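Long-range contacts in Esterase/lipase (PDB 4N5H), which probably hydrolyses carboxylic esters, and may also transfer acyl groups, as a serine hydrolase of the alpha/beta-hydrolase fold: residues 241-245 and 273-278; 85-91 and 281-285; 112-117 and 167-171. The protein carries 1 engineered substitution. One frame throughout, in Å; residues are numbered along the deposited sequence. Where two conformers were deposited one is given.

Contact 1: residues 241-245 and 273-278; sequences QNDSF and GPHLKH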
loop_
_atom_site.group_PDB
_atom_site.type_symbol
_atom_site.label_atom_id
_atom_site.label_comp_id
_atom_site.label_asym_id
_atom_site.label_seq_id
_atom_site.Cartn_x
_atom_site.Cartn_y
_atom_site.Cartn_z
ATOM N N GLN A 241 20.695 -12.584 27.456
ATOM C CA GLN A 241 22.076 -12.807 27.149
ATOM C C GLN A 241 22.418 -12.718 25.682
ATOM O O GLN A 241 23.591 -12.532 25.371
ATOM C CB GLN A 241 22.461 -14.219 27.659
ATOM C CG GLN A 241 22.259 -14.319 29.127
ATOM C CD GLN A 241 22.816 -15.613 29.676
ATOM O OE1 GLN A 241 22.521 -16.690 29.176
ATOM N NE2 GLN A 241 23.574 -15.499 30.764
ATOM N N ASN A 242 21.457 -12.719 24.740
ATOM C CA ASN A 242 21.712 -12.450 23.362
ATOM C C ASN A 242 21.462 -10.993 22.939
ATOM O O ASN A 242 21.539 -10.655 21.768
ATOM C CB ASN A 242 20.956 -13.447 22.442
ATOM C CG ASN A 242 21.795 -14.686 22.181
ATOM O OD1 ASN A 242 22.903 -14.563 21.682
ATOM N ND2 ASN A 242 21.323 -15.838 22.590
ATOM N N ASP A 243 21.154 -10.106 23.888
ATOM C CA ASP A 243 21.192 -8.666 23.642
ATOM C C ASP A 243 22.631 -8.202 23.394
ATOM O O ASP A 243 23.480 -8.476 24.207
ATOM C CB ASP A 243 20.571 -7.990 24.895
ATOM C CG ASP A 243 20.671 -6.473 24.861
ATOM O OD1 ASP A 243 20.741 -5.916 23.741
ATOM O OD2 ASP A 243 20.635 -5.881 25.934
ATOM N N SER A 244 22.915 -7.573 22.291
ATOM C CA SER A 244 24.224 -7.038 22.049
ATOM C C SER A 244 24.627 -6.056 23.163
ATOM O O SER A 244 25.807 -5.941 23.434
ATOM C CB SER A 244 24.237 -6.271 20.758
ATOM O OG SER A 244 23.188 -5.321 20.656
ATOM N N PHE A 245 23.667 -5.446 23.863
ATOM C CA PHE A 245 23.929 -4.587 25.058
ATOM C C PHE A 245 23.740 -5.256 26.368
ATOM O O PHE A 245 23.520 -4.613 27.401
ATOM C CB PHE A 245 23.046 -3.334 24.976
ATOM C CG PHE A 245 23.465 -2.381 23.894
ATOM C CD1 PHE A 245 22.902 -2.447 22.643
ATOM C CD2 PHE A 245 24.493 -1.485 24.130
ATOM C CE1 PHE A 245 23.181 -1.545 21.623
ATOM C CE2 PHE A 245 24.853 -0.614 23.084
ATOM C CZ PHE A 245 24.139 -0.609 21.875
ATOM N N GLY A 273 17.673 -18.807 22.627
ATOM C CA GLY A 273 17.886 -18.729 21.219
ATOM C C GLY A 273 18.559 -17.425 20.707
ATOM O O GLY A 273 18.448 -16.369 21.310
ATOM N N PRO A 274 19.148 -17.488 19.521
ATOM C CA PRO A 274 19.840 -16.389 18.971
ATOM C C PRO A 274 18.932 -15.275 18.421
ATOM O O PRO A 274 19.394 -14.153 18.109
ATOM C CB PRO A 274 20.605 -17.047 17.839
ATOM C CG PRO A 274 19.755 -18.139 17.378
ATOM C CD PRO A 274 19.221 -18.683 18.646
ATOM N N HIS A 275 17.656 -15.634 18.188
ATOM C CA HIS A 275 16.716 -14.660 17.696
ATOM C C HIS A 275 16.316 -13.620 18.741
ATOM O O HIS A 275 15.776 -12.554 18.373
ATOM C CB HIS A 275 15.469 -15.383 17.149
ATOM C CG HIS A 275 14.827 -16.293 18.131
ATOM N ND1 HIS A 275 15.442 -17.450 18.598
ATOM C CD2 HIS A 275 13.636 -16.232 18.765
ATOM C CE1 HIS A 275 14.631 -18.075 19.420
ATOM N NE2 HIS A 275 13.526 -17.363 19.530
ATOM N N LEU A 276 16.589 -13.890 20.032
ATOM C CA LEU A 276 16.163 -12.976 21.128
ATOM C C LEU A 276 17.250 -11.927 21.271
ATOM O O LEU A 276 17.950 -11.786 22.290
ATOM C CB LEU A 276 15.973 -13.804 22.380
ATOM C CG LEU A 276 14.907 -14.842 22.229
ATOM C CD1 LEU A 276 14.712 -15.476 23.576
ATOM C CD2 LEU A 276 13.593 -14.317 21.672
ATOM N N LYS A 277 17.343 -11.157 20.198
ATOM C CA LYS A 277 18.347 -10.110 20.050
ATOM C C LYS A 277 17.943 -8.823 20.779
ATOM O O LYS A 277 16.929 -8.758 21.423
ATOM C CB LYS A 277 18.516 -9.807 18.569
ATOM C CG LYS A 277 17.270 -9.212 17.875
ATOM C CD LYS A 277 17.566 -8.691 16.477
ATOM C CE LYS A 277 18.282 -7.329 16.542
ATOM N NZ LYS A 277 17.538 -6.135 17.018
ATOM N N HIS A 278 18.791 -7.786 20.653
ATOM C CA HIS A 278 18.477 -6.462 21.207
ATOM C C HIS A 278 17.096 -6.072 20.810
ATOM O O HIS A 278 16.728 -6.106 19.650
ATOM C CB HIS A 278 19.506 -5.475 20.596
ATOM C CG HIS A 278 19.438 -4.100 21.150
ATOM N ND1 HIS A 278 19.716 -3.835 22.474
ATOM C CD2 HIS A 278 19.219 -2.907 20.555
ATOM C CE1 HIS A 278 19.570 -2.535 22.683
ATOM N NE2 HIS A 278 19.334 -1.946 21.534
HETATM O O HOH W 1 18.542 -15.725 24.015
HETATM O O HOH W 2 18.528 -12.995 24.865
HETATM O O HOH W 3 21.482 -7.986 19.480
#
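One face of the His278 imidazole carries Phe245 CD1, 3.3 Å from His278 CE1, while the Asp243 carboxylate lies at the ring's edge. The phenyl and imidazole planes are 48° apart, an oblique contact. At the edge, His278 ND1 donates to Asp243 OD1 over 2.6 Å, on its syn side but somewhat out of the carboxylate plane. The other ring nitrogen, NE2, is bonded to Ser146 OG. This matches the layout of a Ser-His-Asp triad, probably the catalytic one of an alpha/beta-hydrolase esterase; the acid follows strand 235-240 and the histidine strand 263-268. Phe245 N donates to Asp243 OD1 at 3.0 Å, from above the carboxylate plane and on the face away from His278, forming an Asx turn. CG anti to the backbone N (chi1 174°) carries the carboxylate to the His278 ring edge; OD1 there takes both bonds.

Beside this pair the loops meet partly through water. Asn242 CB packs 3.4 Å from Leu276 O, and Asn242 OD1 is taken by Gln45 of the second subunit. One water accepts from Asn242 N and donates to Leu276 O, at 2.9 Å each; another accepts from both Ser244 N and His278 N.

Contact 2: residues 85-91 and 281-285; sequences NRNYCRY and NVQHW. With IPA (isopropyl alcohol), chain C.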
loop_
_atom_site.group_PDB
_atom_site.type_symbol
_atom_site.label_atom_id
_atom_site.label_comp_id
_atom_site.label_asym_id
_atom_site.label_seq_id
_atom_site.Cartn_x
_atom_site.Cartn_y
_atom_site.Cartn_z
ATOM N N ASN A 85 8.174 2.906 16.981
ATOM C CA ASN A 85 7.636 1.790 17.746
ATOM C C ASN A 85 6.154 1.633 17.620
ATOM O O ASN A 85 5.470 1.114 18.514
ATOM C CB ASN A 85 8.014 2.018 19.255
ATOM C CG ASN A 85 9.504 1.808 19.541
ATOM O OD1 ASN A 85 10.297 1.474 18.672
ATOM N ND2 ASN A 85 9.850 2.014 20.802
ATOM N N ARG A 86 5.593 2.013 16.465
ATOM C CA ARG A 86 4.162 1.951 16.347
ATOM C C ARG A 86 3.545 0.562 16.544
ATOM O O ARG A 86 2.493 0.462 17.194
ATOM C CB ARG A 86 3.676 2.589 15.081
ATOM C CG ARG A 86 4.044 1.841 13.834
ATOM C CD ARG A 86 3.832 2.794 12.624
ATOM N NE ARG A 86 4.293 2.244 11.356
ATOM C CZ ARG A 86 5.514 2.349 10.878
ATOM N NH1 ARG A 86 6.454 2.955 11.549
ATOM N NH2 ARG A 86 5.794 1.818 9.686
ATOM N N ASN A 87 4.176 -0.509 16.035
ATOM C CA ASN A 87 3.547 -1.845 16.166
ATOM C C ASN A 87 3.582 -2.304 17.621
ATOM O O ASN A 87 2.597 -2.827 18.088
ATOM C CB ASN A 87 4.218 -2.865 15.270
ATOM C CG ASN A 87 3.690 -2.742 13.829
ATOM O OD1 ASN A 87 2.750 -1.936 13.507
ATOM N ND2 ASN A 87 4.276 -3.525 12.963
ATOM N N TYR A 88 4.664 -2.031 18.306
ATOM C CA TYR A 88 4.755 -2.373 19.736
ATOM C C TYR A 88 3.719 -1.607 20.522
ATOM O O TYR A 88 2.998 -2.182 21.355
ATOM C CB TYR A 88 6.137 -2.022 20.238
ATOM C CG TYR A 88 6.424 -2.126 21.718
ATOM C CD1 TYR A 88 6.629 -0.988 22.471
ATOM C CD2 TYR A 88 6.498 -3.355 22.364
ATOM C CE1 TYR A 88 6.934 -1.040 23.808
ATOM C CE2 TYR A 88 6.828 -3.423 23.698
ATOM C CZ TYR A 88 7.106 -2.279 24.415
ATOM O OH TYR A 88 7.465 -2.295 25.738
ATOM N N CYS A 89 3.596 -0.308 20.252
ATOM C CA CYS A 89 2.558 0.500 20.921
ATOM C C CYS A 89 1.162 0.003 20.621
ATOM O O CYS A 89 0.314 -0.046 21.517
ATOM C CB CYS A 89 2.708 1.969 20.587
ATOM S SG CYS A 89 4.165 2.768 21.350
ATOM N N ARG A 90 0.864 -0.327 19.350
ATOM C CA ARG A 90 -0.463 -0.876 19.041
ATOM C C ARG A 90 -0.705 -2.161 19.808
ATOM O O ARG A 90 -1.825 -2.420 20.317
ATOM C CB ARG A 90 -0.554 -1.201 17.543
ATOM C CG ARG A 90 -0.574 0.001 16.612
ATOM C CD ARG A 90 -0.306 -0.400 15.150
ATOM N NE ARG A 90 -0.524 0.774 14.307
ATOM C CZ ARG A 90 0.178 1.049 13.168
ATOM N NH1 ARG A 90 1.082 0.242 12.659
ATOM N NH2 ARG A 90 -0.092 2.140 12.491
ATOM N N TYR A 91 0.317 -3.015 19.878
ATOM C CA TYR A 91 0.144 -4.256 20.639
ATOM C C TYR A 91 -0.273 -3.960 22.090
ATOM O O TYR A 91 -1.243 -4.517 22.627
ATOM C CB TYR A 91 1.354 -5.229 20.631
ATOM C CG TYR A 91 1.045 -6.401 21.495
ATOM C CD1 TYR A 91 0.137 -7.402 21.044
ATOM C CD2 TYR A 91 1.588 -6.513 22.777
ATOM C CE1 TYR A 91 -0.207 -8.432 21.881
ATOM C CE2 TYR A 91 1.203 -7.575 23.596
ATOM C CZ TYR A 91 0.303 -8.490 23.145
ATOM O OH TYR A 91 -0.049 -9.581 23.933
ATOM N N ASN A 281 11.531 -7.809 21.523
ATOM C CA ASN A 281 10.087 -7.722 21.915
ATOM C C ASN A 281 9.346 -6.470 21.500
ATOM O O ASN A 281 8.127 -6.410 21.478
ATOM C CB ASN A 281 9.894 -8.034 23.384
ATOM C CG ASN A 281 10.596 -7.056 24.268
ATOM O OD1 ASN A 281 11.844 -6.951 24.190
ATOM N ND2 ASN A 281 9.870 -6.256 24.976
ATOM N N VAL A 282 10.122 -5.468 21.189
ATOM C CA VAL A 282 9.668 -4.226 20.585
ATOM C C VAL A 282 9.621 -4.321 19.027
ATOM O O VAL A 282 8.647 -3.869 18.360
ATOM C CB VAL A 282 10.595 -3.064 20.947
ATOM C CG1 VAL A 282 10.160 -1.737 20.299
ATOM C CG2 VAL A 282 10.563 -2.855 22.473
ATOM N N GLN A 283 10.653 -4.917 18.444
ATOM C CA GLN A 283 10.722 -5.053 16.988
ATOM C C GLN A 283 9.789 -6.086 16.398
ATOM O O GLN A 283 9.315 -5.860 15.287
ATOM C CB GLN A 283 12.141 -5.365 16.541
ATOM C CG GLN A 283 13.072 -4.240 16.835
ATOM C CD GLN A 283 14.517 -4.560 16.347
ATOM O OE1 GLN A 283 14.925 -5.717 16.189
ATOM N NE2 GLN A 283 15.205 -3.445 15.953
ATOM N N HIS A 284 9.459 -7.154 17.136
ATOM C CA HIS A 284 8.549 -8.216 16.682
ATOM C C HIS A 284 7.571 -8.598 17.755
ATOM O O HIS A 284 7.711 -9.657 18.466
ATOM C CB HIS A 284 9.361 -9.429 16.273
ATOM C CG HIS A 284 9.974 -9.278 14.926
ATOM N ND1 HIS A 284 9.238 -9.451 13.777
ATOM C CD2 HIS A 284 11.161 -8.825 14.546
ATOM C CE1 HIS A 284 10.005 -9.154 12.723
ATOM N NE2 HIS A 284 11.170 -8.760 13.182
ATOM N N TRP A 285 6.536 -7.765 17.883
ATOM C CA TRP A 285 5.472 -8.034 18.861
ATOM C C TRP A 285 4.844 -9.384 18.725
ATOM O O TRP A 285 4.360 -9.938 19.703
ATOM C CB TRP A 285 4.393 -6.947 18.738
ATOM C CG TRP A 285 3.550 -7.091 17.531
ATOM C CD1 TRP A 285 3.813 -6.620 16.292
ATOM C CD2 TRP A 285 2.380 -7.918 17.401
ATOM N NE1 TRP A 285 2.850 -7.096 15.406
ATOM C CE2 TRP A 285 1.936 -7.821 16.074
ATOM C CE3 TRP A 285 1.594 -8.615 18.313
ATOM C CZ2 TRP A 285 0.824 -8.458 15.618
ATOM C CZ3 TRP A 285 0.548 -9.281 17.862
ATOM C CH2 TRP A 285 0.126 -9.216 16.524
HETATM C C1 IPA C . 8.901 2.341 8.589
HETATM C C2 IPA C . 9.856 2.903 9.673
HETATM C C3 IPA C . 10.533 4.062 8.958
HETATM O O2 IPA C . 9.077 3.456 10.811
HETATM O O HOH W 4 7.378 -1.536 17.054
#
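The Tyr88 ring is covered on one face by Val282, and its side chain can be followed outward. Its CB packs 3.6 Å from the carbonyl O of Val282, and CG comes next to the CA and CG1 of the same valine. Further along, Tyr88 CD2 is 3.6 Å from Asn281 O, which approaches the ring obliquely. CE2 and CZ then lie under the other methyl: Val282 CG2 sits 3.9 Å from the Tyr88 ring centroid and 9° off its normal, a CH-pi contact almost over the ring centre. CG is trans to the amide nitrogen (chi1 173°), which brings the ring against Val282 and the carbonyl of Asn281. The valine straddles two partners, since its CG1 meets Asn85 OD1 at 3.6 Å. A water accepts from Tyr88 N and donates to Val282 O, joining the two backbones.

An aromatic pair lies one turn on. Trp285 CE3 is 3.3 Å from Tyr91 CD1; the planes are 21° apart but slid so far that the rings barely overlap. The indole's CD1 rests against Asn87 CB at 3.9 Å, and its NE1 donates to Arg30 O. Asn85 ND2, bound by Asp71 and by Asp145 next to Ser146, lies near the probable nucleophile elbow. Arg86 NH1 donates to an isopropanol probably from the crystallisation liquor.

In this alpha/beta-hydrolase fold, helix 86-94 thus packs against the short helix 280-283 that follows the His278 loop; helix 288-311 packs on both tyrosines, and Arg86, Cys89 and Arg90 turn to Tyr56 of strand 52-58.

Contact 3: residues 112-117 and 167-171; sequences LRGQIQ and LFGVS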
loop_
_atom_site.group_PDB
_atom_site.type_symbol
_atom_site.label_atom_id
_atom_site.label_comp_id
_atom_site.label_asym_id
_atom_site.label_seq_id
_atom_site.Cartn_x
_atom_site.Cartn_y
_atom_site.Cartn_z
ATOM N N LEU A 112 21.401 16.158 25.499
ATOM C CA LEU A 112 20.536 15.340 26.379
ATOM C C LEU A 112 19.499 16.187 27.051
ATOM O O LEU A 112 18.379 15.793 27.217
ATOM C CB LEU A 112 21.419 14.611 27.379
ATOM C CG LEU A 112 20.652 13.833 28.508
ATOM C CD1 LEU A 112 19.680 12.785 27.880
ATOM C CD2 LEU A 112 21.648 13.173 29.451
ATOM N N ARG A 113 19.850 17.413 27.480
ATOM C CA ARG A 113 18.861 18.261 28.130
ATOM C C ARG A 113 17.663 18.544 27.245
ATOM O O ARG A 113 16.505 18.538 27.725
ATOM C CB ARG A 113 19.502 19.569 28.696
ATOM C CG ARG A 113 18.524 20.536 29.254
ATOM C CD ARG A 113 19.182 21.794 29.774
ATOM N NE ARG A 113 19.984 21.597 30.963
ATOM C CZ ARG A 113 21.318 21.591 30.983
ATOM N NH1 ARG A 113 22.013 21.678 29.816
ATOM N NH2 ARG A 113 21.976 21.437 32.151
ATOM N N GLY A 114 17.901 18.848 25.955
ATOM C CA GLY A 114 16.799 19.157 24.983
ATOM C C GLY A 114 15.912 17.887 24.889
ATOM O O GLY A 114 14.687 18.043 24.863
ATOM N N GLN A 115 16.507 16.729 24.877
ATOM C CA GLN A 115 15.737 15.429 24.773
ATOM C C GLN A 115 14.853 15.226 25.989
ATOM O O GLN A 115 13.654 14.897 25.885
ATOM C CB GLN A 115 16.621 14.186 24.526
ATOM C CG GLN A 115 17.345 14.363 23.208
ATOM C CD GLN A 115 18.079 13.149 22.786
ATOM O OE1 GLN A 115 18.647 12.405 23.590
ATOM N NE2 GLN A 115 18.029 12.891 21.510
ATOM N N ILE A 116 15.419 15.448 27.169
ATOM C CA ILE A 116 14.685 15.348 28.418
ATOM C C ILE A 116 13.584 16.375 28.527
ATOM O O ILE A 116 12.460 16.057 28.907
ATOM C CB ILE A 116 15.660 15.423 29.633
ATOM C CG1 ILE A 116 16.603 14.163 29.635
ATOM C CG2 ILE A 116 14.849 15.664 30.898
ATOM C CD1 ILE A 116 15.916 12.857 30.072
ATOM N N GLN A 117 13.844 17.586 28.050
ATOM C CA GLN A 117 12.816 18.641 28.056
ATOM C C GLN A 117 11.662 18.267 27.130
ATOM O O GLN A 117 10.485 18.454 27.506
ATOM C CB GLN A 117 13.415 19.978 27.684
ATOM C CG GLN A 117 14.233 20.529 28.817
ATOM C CD GLN A 117 14.899 21.913 28.485
ATOM O OE1 GLN A 117 14.868 22.391 27.358
ATOM N NE2 GLN A 117 15.472 22.545 29.492
ATOM N N LEU A 167 18.300 21.210 37.299
ATOM C CA LEU A 167 19.459 21.051 36.381
ATOM C C LEU A 167 19.017 20.779 34.919
ATOM O O LEU A 167 19.621 21.313 33.967
ATOM C CB LEU A 167 20.432 19.963 36.855
ATOM C CG LEU A 167 21.346 20.188 38.065
ATOM C CD1 LEU A 167 22.327 19.007 38.095
ATOM C CD2 LEU A 167 22.112 21.513 38.056
ATOM N N PHE A 168 17.963 19.977 34.744
ATOM C CA PHE A 168 17.482 19.684 33.440
ATOM C C PHE A 168 16.492 20.690 32.893
ATOM O O PHE A 168 16.080 20.528 31.758
ATOM C CB PHE A 168 16.902 18.250 33.405
ATOM C CG PHE A 168 17.969 17.195 33.390
ATOM C CD1 PHE A 168 18.439 16.660 34.553
ATOM C CD2 PHE A 168 18.512 16.725 32.171
ATOM C CE1 PHE A 168 19.437 15.691 34.540
ATOM C CE2 PHE A 168 19.483 15.682 32.164
ATOM C CZ PHE A 168 19.939 15.206 33.350
ATOM N N GLY A 169 16.121 21.686 33.683
ATOM C CA GLY A 169 15.204 22.738 33.229
ATOM C C GLY A 169 13.804 22.207 32.958
ATOM O O GLY A 169 13.179 22.701 32.023
ATOM N N VAL A 170 13.289 21.348 33.834
ATOM C CA VAL A 170 11.887 20.807 33.701
ATOM C C VAL A 170 11.184 20.963 35.019
ATOM O O VAL A 170 11.802 21.224 35.984
ATOM C CB VAL A 170 11.879 19.315 33.246
ATOM C CG1 VAL A 170 12.568 19.165 31.928
ATOM C CG2 VAL A 170 12.562 18.380 34.229
ATOM N N SER A 171 9.877 20.969 34.960
ATOM C CA SER A 171 9.026 20.899 36.156
ATOM C C SER A 171 8.505 19.500 36.292
ATOM O O SER A 171 8.287 18.814 35.315
ATOM C CB SER A 171 7.829 21.825 35.926
ATOM O OG SER A 171 8.279 23.141 35.845
#
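Phe168 is the bump that helix 112-129 receives: its ring wedges among Leu112, Arg113 and Ile116. Leu112 CG meets the ring edge at 4.3 Å from Phe168 CE2, and Arg113 CA also lies near the ring plane. Ile116 comes in obliquely, its CG2 4.0 Å from Phe168 CD2 and its CG1 close to CD2 and CE2. A smaller bump follows. Val170 CG1 settles into the shallow groove between Ile116 and Gln117, 3.8 Å from Gln117 CG and a little further from Ile116 CG2.

Between the two bumps the chain leaves helix 162-168 through Gly169, whose positive phi and bonds back into the last turn make a Schellman motif. Carbonyl groups at this helix end are met by side chains of helix 112-129, joining two of the helices of the alpha/beta-hydrolase fold. Both Phe168 and Val170 also touch Ile158 of helix 147-158, and Leu217 of helix 215-218 lies against Phe168 and Arg113.

Arg113 runs out straight, then bends at chi3 (-69°), which turns the guanidinium edge to face Leu167 O. NE and NH2 both donate to that one oxygen, 3.0 Å each; it lies in the guanidinium plane, and only NE approaches in the carbonyl plane, NH2 being tilted from it. The remaining nitrogen, NH1, forms a salt bridge with Asp214, so the group is fixed on two sides. On the way, the aliphatic CG of Arg113 passes 3.5 Å from Phe168 O. Gln117 reaches the same carbonyl, NE2 donating to Phe168 O at 3.1 Å from a tilted position. Having no side chain, Gly169 lets this amide lie close, with Gln117 NE2 3.8 Å from Gly169 CA.

From the N terminus, 85-91 comes first and opens contact 2, whose partner arrives only at 281-285; this long loop encloses the other two contacts, and nothing crosses. Within it, contact 3 opens at 112-117 and closes at 167-171, tying helix 112-129 to the end of helix 162-168. Contact 1 follows in series, joining the loops after strands 235-240 and 263-268 once 241-245 meets 273-278. A few residues later, helix 280-283 closes contact 2 against helix 86-94. Contacts 1 and 2 touch, Lys277 NZ lying 2.8 Å from Gln283 OE1, a probable hydrogen bond. Contact 3 lies across the chain's centre, about 32 Å from contact 1 between centres.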